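Local atomic coordinates of endoglucanase A (Clostridium acetobutylicum, PDB entry 3IK2), a protein that probably hydrolyses internal beta-1,4-glucosidic linkages of cellulose and related glucans as a family 44 glycoside hydrolase. Residues Ile424-Thr429 against Asn447-Asp452; Phe399-Asn404 against Leu502-Ile507; Val417-Ser422 against Thr429-Thr434; Asp359-Gly364 against Asn392-Ser397. One frame throughout, in Å; residues are numbered along the deposited sequence.

Interaction 1: Ile424-Thr429 against Asn447-Asp452; sequences INNSST and NKNYTD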
loop_
_atom_site.group_PDB
_atom_site.type_symbol
_atom_site.label_atom_id
_atom_site.label_comp_id
_atom_site.label_asym_id
_atom_site.label_seq_id
_atom_site.Cartn_x
_atom_site.Cartn_y
_atom_site.Cartn_z
ATOM N N ILE A 424 16.521 18.764 -2.436
ATOM C CA ILE A 424 15.432 17.803 -2.619
ATOM C C ILE A 424 15.196 17.386 -4.064
ATOM O O ILE A 424 14.537 16.381 -4.304
ATOM C CB ILE A 424 14.099 18.253 -1.931
ATOM C CG1 ILE A 424 13.531 19.521 -2.576
ATOM C CG2 ILE A 424 14.315 18.475 -0.408
ATOM C CD1 ILE A 424 12.344 20.155 -1.753
ATOM N N ASN A 425 15.715 18.154 -5.023
ATOM C CA ASN A 425 15.611 17.762 -6.412
ATOM C C ASN A 425 16.586 16.625 -6.741
ATOM O O ASN A 425 16.219 15.644 -7.394
ATOM C CB ASN A 425 15.807 18.969 -7.365
ATOM C CG ASN A 425 15.411 18.652 -8.805
ATOM O OD1 ASN A 425 16.134 18.968 -9.763
ATOM N ND2 ASN A 425 14.254 18.045 -8.968
ATOM N N ASN A 426 17.821 16.748 -6.260
ATOM C CA ASN A 426 18.853 15.805 -6.660
ATOM C C ASN A 426 19.081 14.687 -5.686
ATOM O O ASN A 426 19.625 13.645 -6.040
ATOM C CB ASN A 426 20.138 16.541 -7.027
ATOM C CG ASN A 426 19.988 17.280 -8.338
ATOM O OD1 ASN A 426 19.811 16.650 -9.391
ATOM N ND2 ASN A 426 19.978 18.618 -8.279
ATOM N N SER A 427 18.591 14.880 -4.469
ATOM C CA SER A 427 18.732 13.853 -3.450
ATOM C C SER A 427 17.450 13.591 -2.672
ATOM O O SER A 427 16.532 14.440 -2.643
ATOM C CB SER A 427 19.867 14.240 -2.503
ATOM O OG SER A 427 19.433 15.180 -1.551
ATOM N N SER A 428 17.385 12.398 -2.076
ATOM C CA SER A 428 16.469 12.104 -0.956
ATOM C C SER A 428 17.276 11.545 0.197
ATOM O O SER A 428 18.172 10.755 -0.028
ATOM C CB SER A 428 15.380 11.108 -1.354
ATOM O OG SER A 428 14.433 11.736 -2.180
ATOM N N THR A 429 16.975 11.979 1.420
ATOM C CA THR A 429 17.696 11.518 2.629
ATOM C C THR A 429 16.703 11.242 3.762
ATOM O O THR A 429 15.849 12.077 4.066
ATOM C CB THR A 429 18.754 12.551 3.155
ATOM O OG1 THR A 429 18.098 13.791 3.501
ATOM C CG2 THR A 429 19.896 12.783 2.115
ATOM N N ASN A 447 21.016 9.524 -4.793
ATOM C CA ASN A 447 21.342 10.547 -5.748
ATOM C C ASN A 447 20.438 10.332 -6.974
ATOM O O ASN A 447 20.661 9.414 -7.762
ATOM C CB ASN A 447 22.854 10.473 -6.086
ATOM C CG ASN A 447 23.279 11.439 -7.198
ATOM O OD1 ASN A 447 22.497 12.236 -7.693
ATOM N ND2 ASN A 447 24.552 11.356 -7.590
ATOM N N LYS A 448 19.408 11.165 -7.108
ATOM C CA LYS A 448 18.463 11.069 -8.232
ATOM C C LYS A 448 19.030 11.696 -9.533
ATOM O O LYS A 448 18.409 11.601 -10.594
ATOM C CB LYS A 448 17.073 11.690 -7.892
ATOM C CG LYS A 448 16.386 11.204 -6.588
ATOM C CD LYS A 448 15.048 11.929 -6.277
ATOM C CE LYS A 448 15.265 13.236 -5.500
ATOM N NZ LYS A 448 13.993 14.009 -5.223
ATOM N N ASN A 449 20.197 12.325 -9.448
ATOM C CA ASN A 449 20.793 12.938 -10.621
ATOM C C ASN A 449 21.225 11.894 -11.641
ATOM O O ASN A 449 21.778 10.831 -11.301
ATOM C CB ASN A 449 21.948 13.911 -10.287
ATOM C CG ASN A 449 22.233 14.876 -11.435
ATOM O OD1 ASN A 449 22.897 14.531 -12.422
ATOM N ND2 ASN A 449 21.702 16.081 -11.323
ATOM N N TYR A 450 20.946 12.204 -12.902
ATOM C CA TYR A 450 21.152 11.235 -13.964
ATOM C C TYR A 450 22.616 11.110 -14.357
ATOM O O TYR A 450 22.993 10.113 -14.961
ATOM C CB TYR A 450 20.324 11.598 -15.197
ATOM C CG TYR A 450 19.616 10.402 -15.769
ATOM C CD1 TYR A 450 18.362 10.027 -15.289
ATOM C CD2 TYR A 450 20.202 9.637 -16.767
ATOM C CE1 TYR A 450 17.719 8.922 -15.776
ATOM C CE2 TYR A 450 19.561 8.525 -17.273
ATOM C CZ TYR A 450 18.316 8.177 -16.769
ATOM O OH TYR A 450 17.654 7.071 -17.274
ATOM N N THR A 451 23.433 12.126 -14.045
ATOM C CA THR A 451 24.795 12.188 -14.587
ATOM C C THR A 451 25.886 12.609 -13.582
ATOM O O THR A 451 27.050 12.242 -13.733
ATOM C CB THR A 451 24.840 13.148 -15.830
ATOM O OG1 THR A 451 24.533 14.485 -15.415
ATOM C CG2 THR A 451 23.826 12.717 -16.876
ATOM N N ASP A 452 25.515 13.395 -12.574
ATOM C CA ASP A 452 26.494 14.001 -11.659
ATOM C C ASP A 452 26.573 13.283 -10.312
ATOM O O ASP A 452 25.591 12.746 -9.823
ATOM C CB ASP A 452 26.127 15.464 -11.398
ATOM C CG ASP A 452 26.082 16.306 -12.672
ATOM O OD1 ASP A 452 26.654 15.892 -13.712
ATOM O OD2 ASP A 452 25.454 17.394 -12.617
HETATM O O HOH W 1 13.414 14.319 -2.533
#

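Interaction 2: Phe399-Asn404 against Leu502-Ile507; sequences FNLYNN and LTAVHI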
loop_
_atom_site.group_PDB
_atom_site.type_symbol
_atom_site.label_atom_id
_atom_site.label_comp_id
_atom_site.label_asym_id
_atom_site.label_seq_id
_atom_site.Cartn_x
_atom_site.Cartn_y
_atom_site.Cartn_z
ATOM N N PHE A 399 13.213 -2.612 -1.505
ATOM C CA PHE A 399 12.745 -3.300 -0.313
ATOM C C PHE A 399 13.913 -3.850 0.521
ATOM O O PHE A 399 13.950 -3.696 1.748
ATOM C CB PHE A 399 11.790 -4.444 -0.687
ATOM C CG PHE A 399 10.364 -4.010 -0.932
ATOM C CD1 PHE A 399 9.944 -3.601 -2.205
ATOM C CD2 PHE A 399 9.421 -4.030 0.114
ATOM C CE1 PHE A 399 8.600 -3.205 -2.436
ATOM C CE2 PHE A 399 8.072 -3.641 -0.120
ATOM C CZ PHE A 399 7.667 -3.224 -1.383
ATOM N N ASN A 400 14.850 -4.526 -0.139
ATOM C CA ASN A 400 16.052 -5.038 0.544
ATOM C C ASN A 400 16.957 -3.945 1.080
ATOM O O ASN A 400 17.636 -4.143 2.082
ATOM C CB ASN A 400 16.851 -5.969 -0.366
ATOM C CG ASN A 400 16.152 -7.265 -0.576
ATOM O OD1 ASN A 400 15.436 -7.715 0.316
ATOM N ND2 ASN A 400 16.316 -7.869 -1.756
ATOM N N LEU A 401 16.965 -2.787 0.430
ATOM C CA LEU A 401 17.775 -1.684 0.934
ATOM C C LEU A 401 17.345 -1.282 2.337
ATOM O O LEU A 401 18.165 -0.896 3.146
ATOM C CB LEU A 401 17.736 -0.466 0.003
ATOM C CG LEU A 401 18.732 0.642 0.385
ATOM C CD1 LEU A 401 20.166 0.175 0.154
ATOM C CD2 LEU A 401 18.448 1.964 -0.338
ATOM N N TYR A 402 16.053 -1.376 2.617
ATOM C CA TYR A 402 15.563 -1.066 3.939
ATOM C C TYR A 402 15.805 -2.163 4.970
ATOM O O TYR A 402 16.354 -1.872 6.039
ATOM C CB TYR A 402 14.090 -0.643 3.882
ATOM C CG TYR A 402 13.939 0.781 3.403
ATOM C CD1 TYR A 402 13.871 1.832 4.319
ATOM C CD2 TYR A 402 13.926 1.080 2.034
ATOM C CE1 TYR A 402 13.758 3.160 3.878
ATOM C CE2 TYR A 402 13.814 2.428 1.574
ATOM C CZ TYR A 402 13.741 3.450 2.518
ATOM O OH TYR A 402 13.622 4.755 2.103
ATOM N N ASN A 403 15.437 -3.407 4.640
ATOM C CA ASN A 403 15.318 -4.495 5.639
ATOM C C ASN A 403 16.098 -5.783 5.386
ATOM O O ASN A 403 15.988 -6.751 6.122
ATOM C CB ASN A 403 13.851 -4.846 5.858
ATOM C CG ASN A 403 13.070 -3.680 6.379
ATOM O OD1 ASN A 403 13.404 -3.141 7.428
ATOM N ND2 ASN A 403 12.050 -3.249 5.626
ATOM N N ASN A 404 16.891 -5.797 4.344
ATOM C CA ASN A 404 17.817 -6.891 4.178
ATOM C C ASN A 404 18.953 -6.441 3.279
ATOM O O ASN A 404 19.197 -7.023 2.245
ATOM C CB ASN A 404 17.096 -8.121 3.631
ATOM C CG ASN A 404 17.994 -9.330 3.565
ATOM O OD1 ASN A 404 18.991 -9.410 4.273
ATOM N ND2 ASN A 404 17.633 -10.290 2.726
ATOM N N LEU A 502 22.586 8.235 -9.809
ATOM C CA LEU A 502 21.658 7.101 -9.876
ATOM C C LEU A 502 22.136 5.972 -8.978
ATOM O O LEU A 502 22.372 4.854 -9.424
ATOM C CB LEU A 502 21.431 6.611 -11.313
ATOM C CG LEU A 502 20.968 7.654 -12.346
ATOM C CD1 LEU A 502 21.023 7.078 -13.775
ATOM C CD2 LEU A 502 19.572 8.244 -12.010
ATOM N N THR A 503 22.272 6.295 -7.693
ATOM C CA THR A 503 22.772 5.358 -6.696
ATOM C C THR A 503 21.879 5.566 -5.493
ATOM O O THR A 503 21.542 6.716 -5.141
ATOM C CB THR A 503 24.270 5.640 -6.344
ATOM O OG1 THR A 503 25.059 5.438 -7.508
ATOM C CG2 THR A 503 24.812 4.691 -5.233
ATOM N N ALA A 504 21.463 4.450 -4.893
ATOM C CA ALA A 504 20.760 4.492 -3.608
ATOM C C ALA A 504 21.591 3.693 -2.591
ATOM O O ALA A 504 22.050 2.591 -2.881
ATOM C CB ALA A 504 19.347 3.923 -3.735
ATOM N N VAL A 505 21.745 4.254 -1.397
ATOM C CA VAL A 505 22.657 3.743 -0.394
ATOM C C VAL A 505 21.940 3.719 0.976
ATOM O O VAL A 505 21.083 4.559 1.231
ATOM C CB VAL A 505 23.967 4.681 -0.423
ATOM C CG1 VAL A 505 24.338 5.268 0.905
ATOM C CG2 VAL A 505 25.098 4.084 -1.197
ATOM N N HIS A 506 22.296 2.730 1.809
ATOM C CA HIS A 506 21.925 2.631 3.231
ATOM C C HIS A 506 23.237 2.758 4.055
ATOM O O HIS A 506 24.162 1.942 3.914
ATOM C CB HIS A 506 21.232 1.252 3.498
ATOM C CG HIS A 506 20.704 1.061 4.895
ATOM N ND1 HIS A 506 19.628 0.229 5.177
ATOM C CD2 HIS A 506 21.086 1.587 6.084
ATOM C CE1 HIS A 506 19.390 0.242 6.471
ATOM N NE2 HIS A 506 20.255 1.060 7.049
ATOM N N ILE A 507 23.318 3.790 4.899
ATOM C CA ILE A 507 24.500 4.016 5.730
ATOM C C ILE A 507 24.170 3.575 7.148
ATOM O O ILE A 507 23.127 3.952 7.678
ATOM C CB ILE A 507 24.935 5.509 5.728
ATOM C CG1 ILE A 507 25.220 5.983 4.300
ATOM C CG2 ILE A 507 26.155 5.752 6.675
ATOM C CD1 ILE A 507 25.559 7.437 4.185
#

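Interaction 3: Val417-Ser422 against Thr429-Thr434; sequences VKCDTS and TYASVT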
loop_
_atom_site.group_PDB
_atom_site.type_symbol
_atom_site.label_atom_id
_atom_site.label_comp_id
_atom_site.label_asym_id
_atom_site.label_seq_id
_atom_site.Cartn_x
_atom_site.Cartn_y
_atom_site.Cartn_z
ATOM N N VAL A 417 13.890 10.363 12.180
ATOM C CA VAL A 417 14.371 11.579 12.821
ATOM C C VAL A 417 14.671 12.621 11.767
ATOM O O VAL A 417 14.790 12.302 10.588
ATOM C CB VAL A 417 15.613 11.343 13.767
ATOM C CG1 VAL A 417 15.300 10.267 14.874
ATOM C CG2 VAL A 417 16.854 10.964 12.984
ATOM N N LYS A 418 14.760 13.874 12.205
ATOM C CA LYS A 418 15.126 14.997 11.361
ATOM C C LYS A 418 16.338 14.709 10.476
ATOM O O LYS A 418 17.409 14.410 10.970
ATOM C CB LYS A 418 15.409 16.225 12.224
ATOM C CG LYS A 418 15.923 17.404 11.410
ATOM C CD LYS A 418 15.998 18.637 12.290
ATOM C CE LYS A 418 16.895 19.714 11.667
ATOM N NZ LYS A 418 16.865 20.970 12.501
ATOM N N CYS A 419 16.145 14.836 9.166
ATOM C CA CYS A 419 17.167 14.562 8.196
ATOM C C CYS A 419 16.871 15.435 6.995
ATOM O O CYS A 419 16.140 15.033 6.080
ATOM C CB CYS A 419 17.166 13.090 7.799
ATOM S SG CYS A 419 18.619 12.606 6.859
ATOM N N ASP A 420 17.423 16.650 7.025
ATOM C CA ASP A 420 17.141 17.661 5.999
ATOM C C ASP A 420 18.292 17.765 5.033
ATOM O O ASP A 420 19.425 18.069 5.430
ATOM C CB ASP A 420 16.888 19.044 6.617
ATOM C CG ASP A 420 15.669 19.065 7.539
ATOM O OD1 ASP A 420 14.683 18.341 7.261
ATOM O OD2 ASP A 420 15.680 19.827 8.530
ATOM N N THR A 421 17.986 17.523 3.761
ATOM C CA THR A 421 18.934 17.724 2.693
ATOM C C THR A 421 18.763 19.138 2.126
ATOM O O THR A 421 17.652 19.671 2.107
ATOM C CB THR A 421 18.774 16.633 1.598
ATOM O OG1 THR A 421 19.838 16.733 0.657
ATOM C CG2 THR A 421 17.451 16.739 0.873
ATOM N N SER A 422 19.861 19.732 1.672
ATOM C CA SER A 422 19.834 21.045 1.036
ATOM C C SER A 422 19.432 20.957 -0.435
ATOM O O SER A 422 19.229 21.982 -1.088
ATOM C CB SER A 422 21.195 21.734 1.167
ATOM O OG SER A 422 22.190 21.013 0.465
ATOM N N THR A 429 16.975 11.979 1.420
ATOM C CA THR A 429 17.696 11.518 2.629
ATOM C C THR A 429 16.703 11.242 3.762
ATOM O O THR A 429 15.849 12.077 4.066
ATOM C CB THR A 429 18.754 12.551 3.155
ATOM O OG1 THR A 429 18.098 13.791 3.501
ATOM C CG2 THR A 429 19.896 12.783 2.115
ATOM N N TYR A 430 16.828 10.059 4.360
ATOM C CA TYR A 430 16.009 9.641 5.500
ATOM C C TYR A 430 16.967 9.139 6.560
ATOM O O TYR A 430 17.926 8.461 6.245
ATOM C CB TYR A 430 14.957 8.552 5.081
ATOM C CG TYR A 430 14.061 9.041 3.931
ATOM C CD1 TYR A 430 13.003 9.909 4.172
ATOM C CD2 TYR A 430 14.325 8.683 2.595
ATOM C CE1 TYR A 430 12.217 10.402 3.130
ATOM C CE2 TYR A 430 13.535 9.148 1.558
ATOM C CZ TYR A 430 12.492 10.015 1.832
ATOM O OH TYR A 430 11.698 10.496 0.816
ATOM N N ALA A 431 16.728 9.509 7.806
ATOM C CA ALA A 431 17.502 8.974 8.935
ATOM C C ALA A 431 16.569 8.362 9.947
ATOM O O ALA A 431 15.453 8.869 10.160
ATOM C CB ALA A 431 18.358 10.076 9.582
ATOM N N SER A 432 17.005 7.272 10.565
ATOM C CA SER A 432 16.222 6.641 11.615
ATOM C C SER A 432 17.081 6.159 12.786
ATOM O O SER A 432 18.278 5.824 12.640
ATOM C CB SER A 432 15.403 5.458 11.074
ATOM O OG SER A 432 16.265 4.435 10.628
ATOM N N VAL A 433 16.445 6.092 13.947
ATOM C CA VAL A 433 17.091 5.502 15.111
ATOM C C VAL A 433 16.272 4.243 15.458
ATOM O O VAL A 433 15.185 4.063 14.943
ATOM C CB VAL A 433 17.277 6.587 16.239
ATOM C CG1 VAL A 433 17.258 5.994 17.577
ATOM C CG2 VAL A 433 18.589 7.379 16.025
ATOM N N THR A 434 16.823 3.351 16.273
ATOM C CA THR A 434 16.152 2.115 16.659
ATOM C C THR A 434 15.874 2.223 18.165
ATOM O O THR A 434 16.807 2.388 18.967
ATOM C CB THR A 434 17.026 0.881 16.287
ATOM O OG1 THR A 434 17.318 0.905 14.876
ATOM C CG2 THR A 434 16.341 -0.439 16.651
HETATM O O HOH W 2 14.122 11.514 8.105
HETATM O O HOH W 3 14.193 13.001 5.822
#

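Interaction 4: Asp359-Gly364 against Asn392-Ser397; sequences DHISGG and NNYVQS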
loop_
_atom_site.group_PDB
_atom_site.type_symbol
_atom_site.label_atom_id
_atom_site.label_comp_id
_atom_site.label_asym_id
_atom_site.label_seq_id
_atom_site.Cartn_x
_atom_site.Cartn_y
_atom_site.Cartn_z
ATOM N N ASP A 359 12.371 -2.635 -13.389
ATOM C CA ASP A 359 13.607 -3.313 -13.671
ATOM C C ASP A 359 14.731 -2.336 -14.065
ATOM O O ASP A 359 15.689 -2.725 -14.717
ATOM C CB ASP A 359 13.376 -4.388 -14.738
ATOM C CG ASP A 359 12.897 -3.814 -16.072
ATOM O OD1 ASP A 359 12.720 -2.581 -16.194
ATOM O OD2 ASP A 359 12.677 -4.624 -17.000
ATOM N N HIS A 360 14.617 -1.096 -13.586
ATOM C CA HIS A 360 15.517 0.022 -13.915
ATOM C C HIS A 360 15.884 0.784 -12.628
ATOM O O HIS A 360 15.086 0.836 -11.701
ATOM C CB HIS A 360 14.779 0.970 -14.893
ATOM C CG HIS A 360 15.607 2.117 -15.378
ATOM N ND1 HIS A 360 16.517 1.999 -16.411
ATOM C CD2 HIS A 360 15.658 3.407 -14.979
ATOM C CE1 HIS A 360 17.079 3.173 -16.634
ATOM N NE2 HIS A 360 16.582 4.041 -15.772
ATOM N N ILE A 361 17.074 1.380 -12.574
ATOM C CA ILE A 361 17.512 2.140 -11.382
ATOM C C ILE A 361 16.523 3.247 -10.969
ATOM O O ILE A 361 16.322 3.493 -9.766
ATOM C CB ILE A 361 18.985 2.714 -11.563
ATOM C CG1 ILE A 361 19.518 3.430 -10.301
ATOM C CG2 ILE A 361 19.066 3.701 -12.756
ATOM C CD1 ILE A 361 19.461 2.644 -8.965
ATOM N N SER A 362 15.931 3.938 -11.955
ATOM C CA SER A 362 14.895 4.974 -11.689
ATOM C C SER A 362 13.644 4.385 -11.001
ATOM O O SER A 362 13.000 5.041 -10.197
ATOM C CB SER A 362 14.516 5.743 -12.993
ATOM O OG SER A 362 13.844 4.899 -13.917
ATOM N N GLY A 363 13.304 3.150 -11.327
ATOM C CA GLY A 363 12.239 2.448 -10.626
ATOM C C GLY A 363 12.613 2.026 -9.213
ATOM O O GLY A 363 11.775 2.063 -8.301
ATOM N N GLY A 364 13.864 1.613 -9.019
ATOM C CA GLY A 364 14.373 1.318 -7.654
ATOM C C GLY A 364 14.513 2.545 -6.763
ATOM O O GLY A 364 14.257 2.501 -5.568
ATOM N N ASN A 392 11.013 -7.022 -11.814
ATOM C CA ASN A 392 10.986 -6.031 -10.739
ATOM C C ASN A 392 12.226 -6.028 -9.861
ATOM O O ASN A 392 12.138 -5.702 -8.659
ATOM C CB ASN A 392 9.730 -6.259 -9.872
ATOM C CG ASN A 392 9.605 -7.720 -9.334
ATOM O OD1 ASN A 392 10.572 -8.510 -9.321
ATOM N ND2 ASN A 392 8.402 -8.056 -8.858
ATOM N N ASN A 393 13.369 -6.398 -10.438
ATOM C CA ASN A 393 14.618 -6.555 -9.675
ATOM C C ASN A 393 15.045 -5.295 -8.933
ATOM O O ASN A 393 15.594 -5.371 -7.845
ATOM C CB ASN A 393 15.787 -7.103 -10.555
ATOM C CG ASN A 393 16.065 -6.232 -11.799
ATOM O OD1 ASN A 393 15.141 -5.871 -12.522
ATOM N ND2 ASN A 393 17.342 -5.928 -12.057
ATOM N N TYR A 394 14.815 -4.129 -9.513
ATOM C CA TYR A 394 15.130 -2.886 -8.789
ATOM C C TYR A 394 14.107 -2.504 -7.713
ATOM O O TYR A 394 14.467 -1.921 -6.715
ATOM C CB TYR A 394 15.375 -1.724 -9.751
ATOM C CG TYR A 394 16.794 -1.665 -10.295
ATOM C CD1 TYR A 394 17.802 -0.956 -9.619
ATOM C CD2 TYR A 394 17.125 -2.306 -11.496
ATOM C CE1 TYR A 394 19.107 -0.894 -10.124
ATOM C CE2 TYR A 394 18.415 -2.246 -12.013
ATOM C CZ TYR A 394 19.405 -1.542 -11.330
ATOM O OH TYR A 394 20.691 -1.506 -11.862
ATOM N N VAL A 395 12.833 -2.843 -7.920
ATOM C CA VAL A 395 11.848 -2.772 -6.854
ATOM C C VAL A 395 12.295 -3.669 -5.684
ATOM O O VAL A 395 12.265 -3.257 -4.515
ATOM C CB VAL A 395 10.407 -3.126 -7.340
ATOM C CG1 VAL A 395 9.474 -3.452 -6.131
ATOM C CG2 VAL A 395 9.825 -1.978 -8.182
ATOM N N GLN A 396 12.745 -4.882 -5.991
ATOM C CA GLN A 396 13.183 -5.756 -4.913
ATOM C C GLN A 396 14.390 -5.158 -4.198
ATOM O O GLN A 396 14.457 -5.209 -2.979
ATOM C CB GLN A 396 13.493 -7.162 -5.436
ATOM C CG GLN A 396 12.299 -7.851 -6.025
ATOM C CD GLN A 396 12.523 -9.340 -6.219
ATOM O OE1 GLN A 396 13.097 -9.996 -5.361
ATOM N NE2 GLN A 396 12.020 -9.883 -7.317
ATOM N N SER A 397 15.317 -4.543 -4.937
ATOM C CA SER A 397 16.469 -3.874 -4.287
ATOM C C SER A 397 16.039 -2.813 -3.270
ATOM O O SER A 397 16.659 -2.684 -2.231
ATOM C CB SER A 397 17.401 -3.190 -5.282
ATOM O OG SER A 397 17.659 -3.976 -6.404
HETATM O O HOH W 4 17.400 -4.714 -14.778
#

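Interaction 1: Ile424-Thr429 against Asn447-Asp452
K448 carries most of the polar grip on 424-429, using both its side-chain ammonium and its backbone amide. Its chain turns a corner at chi3 (-86°), which brings NZ to 2.6 Å from I424 O. NZ also donates to a water, which in turn donates to S428 OG, and it has a further partner in Q305 OE1. Three bonds thus hold the buried ammonium, while CE lies against two backbone carbonyls, N425 O at 3.2 Å and S427 O at 3.3 Å. Between backbones, K448 N donates to N426 O at 2.7 Å, next to the S427-N447 bridge, an antiparallel non-hydrogen-bonded pair.

The second kind of contact joins two amide side chains. N426 and N449 lie side by side and point the same way, with N449 ND2 2.8 Å from N426 OD1. The acceptor lies in the amide plane of N449, yet the donor stands above the plane of N426's carbonyl. N449 OD1 is meanwhile gripped from opposite faces by T451 N and D452 N, which fixes the amide's rotation. N447 OD1 takes N449 N in an Asx turn, so two asparagines shape this loop.

S427 OG pairs with D423 O and S428 OG with D369. The contact lies where the start of strand 427-433 meets the loop leaving strand 440-447, with I454 of strand 454-461 packed against N426, S427 and N447.

Interaction 2: Phe399-Asn404 against Leu502-Ile507
H506 donates from ND1 straight to the backbone oxygen of L401, at 2.7 Å and with an N-H...O angle of 168°. L401 O lies close to the imidazole plane, and the bond runs nearly along the C=O axis. Y402 O comes to the same ring edge, 3.7 Å from CE1 of H506. With CG anti to its backbone N (chi1 -175°), the H506 side chain reaches out from the strand to the last turn of helix 393-403.

The apolar part belongs to L401, whose two methyl branches divide the strand between them: CD1 touches H506 CB at 3.7 Å, whereas CD2 reaches A504 CB at 4.0 Å. The L401 and H506 side chains run antiparallel alongside one another. A504 and H506 direct their CB atoms to the helix, and the intervening V505 turns away.

In the next shell, H506 NE2 bonds to D442 OD1, so both ring nitrogens are held and the rotation of the ring is set. Two oxygen partners, one of them at the carbonyl end of a helix and the other a carboxylate, would favour a protonated imidazole. Y405 meets the ring with planes about 45° apart, and F474 and I444 close around L401. Y402 points the other way and bonds through OH to A368 O.

The axes of 399-403 and 503-507 pass 8.6 Å apart, only 16° from parallel. This is an interdomain contact: the helix following the last strand of the TIM-like barrel lies along a strand of the beta-sandwich domain, a pairing of domains characteristic of family 44.

Interaction 3: Val417-Ser422 against Thr429-Thr434
V417 N donates to A431 O at 3.0 Å, the direct backbone bond between two strands that run antiparallel, their axes 159° apart and 6.0 Å at closest approach. Further along, the backbones draw apart and water takes over. One molecule lies 2.8 Å from C419 O and 2.6 Å from T429 O, bridging two carbonyls; another approaches V417 O and, weakly, A431 N.

Among the side chains, C419 is the hub. Its CB meets A431 CB at 3.7 Å, and SG, anti to the backbone N (chi1 -168°), reaches along to T429, 3.7 Å from T429 CB. V417 packs its CG2 methyl against A431 CB at 3.8 Å. T429 OG1 sits between its own N and carbonyl carbon; from there it contacts T421 CB at 3.5 Å and makes a weak bond to C419 O.

These strands form a beta hairpin inside the large mixed sheet. Strand 2-15 flanks 415-421, bringing V5 and I7 onto C419, and strand 440-447 flanks 427-433. Y430, turned away from the partner strand, packs on V373 and K376 of helix 361-376 and bonds to D369.

Interaction 4: Asp359-Gly364 against Asn392-Ser397
Y394 lays one face of its ring on the backbone where H360 passes into I361, and this is the tight part of the contact. I361 N stands 3.6 Å above the ring centre, and H360 C is offset toward the rim. I361 crosses the ring obliquely, its CD1 3.7 Å from Y394 CE1, while H360 O comes within 3.2 Å of Y394 CB. One turn on, G364 has no side chain, and its CA lies 3.4 Å from Y394 O; the CA atoms of G364 and Y394 are accordingly just 4.4 Å apart. Y394 OH is fixed by D475 O.

The other side is partly exposed, and D359 and N393 meet there without a direct hydrogen bond. N393 OD1 lies against D359 CA and CB, 3.2 Å from CB. A water links the two residues, donating to D359 O at 2.6 Å and accepting from N393 ND2, which is also held by S479 OG; the looseness of this side rests on that bridge.

Both segments are helix starts, H360 and N392 occupying the N-cap positions. The helices 361-376 and 393-403 follow barrel strands 347-353 and 379-384, so this is the contact of successive outer helices of a TIM-like barrel, near the ends where the strand-to-helix loops of such barrels emerge.

In the fold
Interactions 1, 2 and 3 all reach the mixed sheet. Interactions 1 and 3 share T429 and are tied by a probable bond between S427 OG and T421 OG1 (2.7 Å); interactions 1 and 2 meet at N447 N and T503 O (2.9 Å), their centres about 15 Å apart. Interaction 4 shares helix 393-403 with interaction 2, centre to centre about 11 Å, and packs on it where I361 CG1 comes 3.3 Å from L502 O. Interactions 3 and 4 do not touch, their nearest atoms being about 10 Å apart. The calcium ligands E48, D144, D147 and S149 belong to none of the four. Interaction 2 spans barrel and sheet directly, with interaction 4 on the barrel side and interactions 1 and 3 on the sheet side.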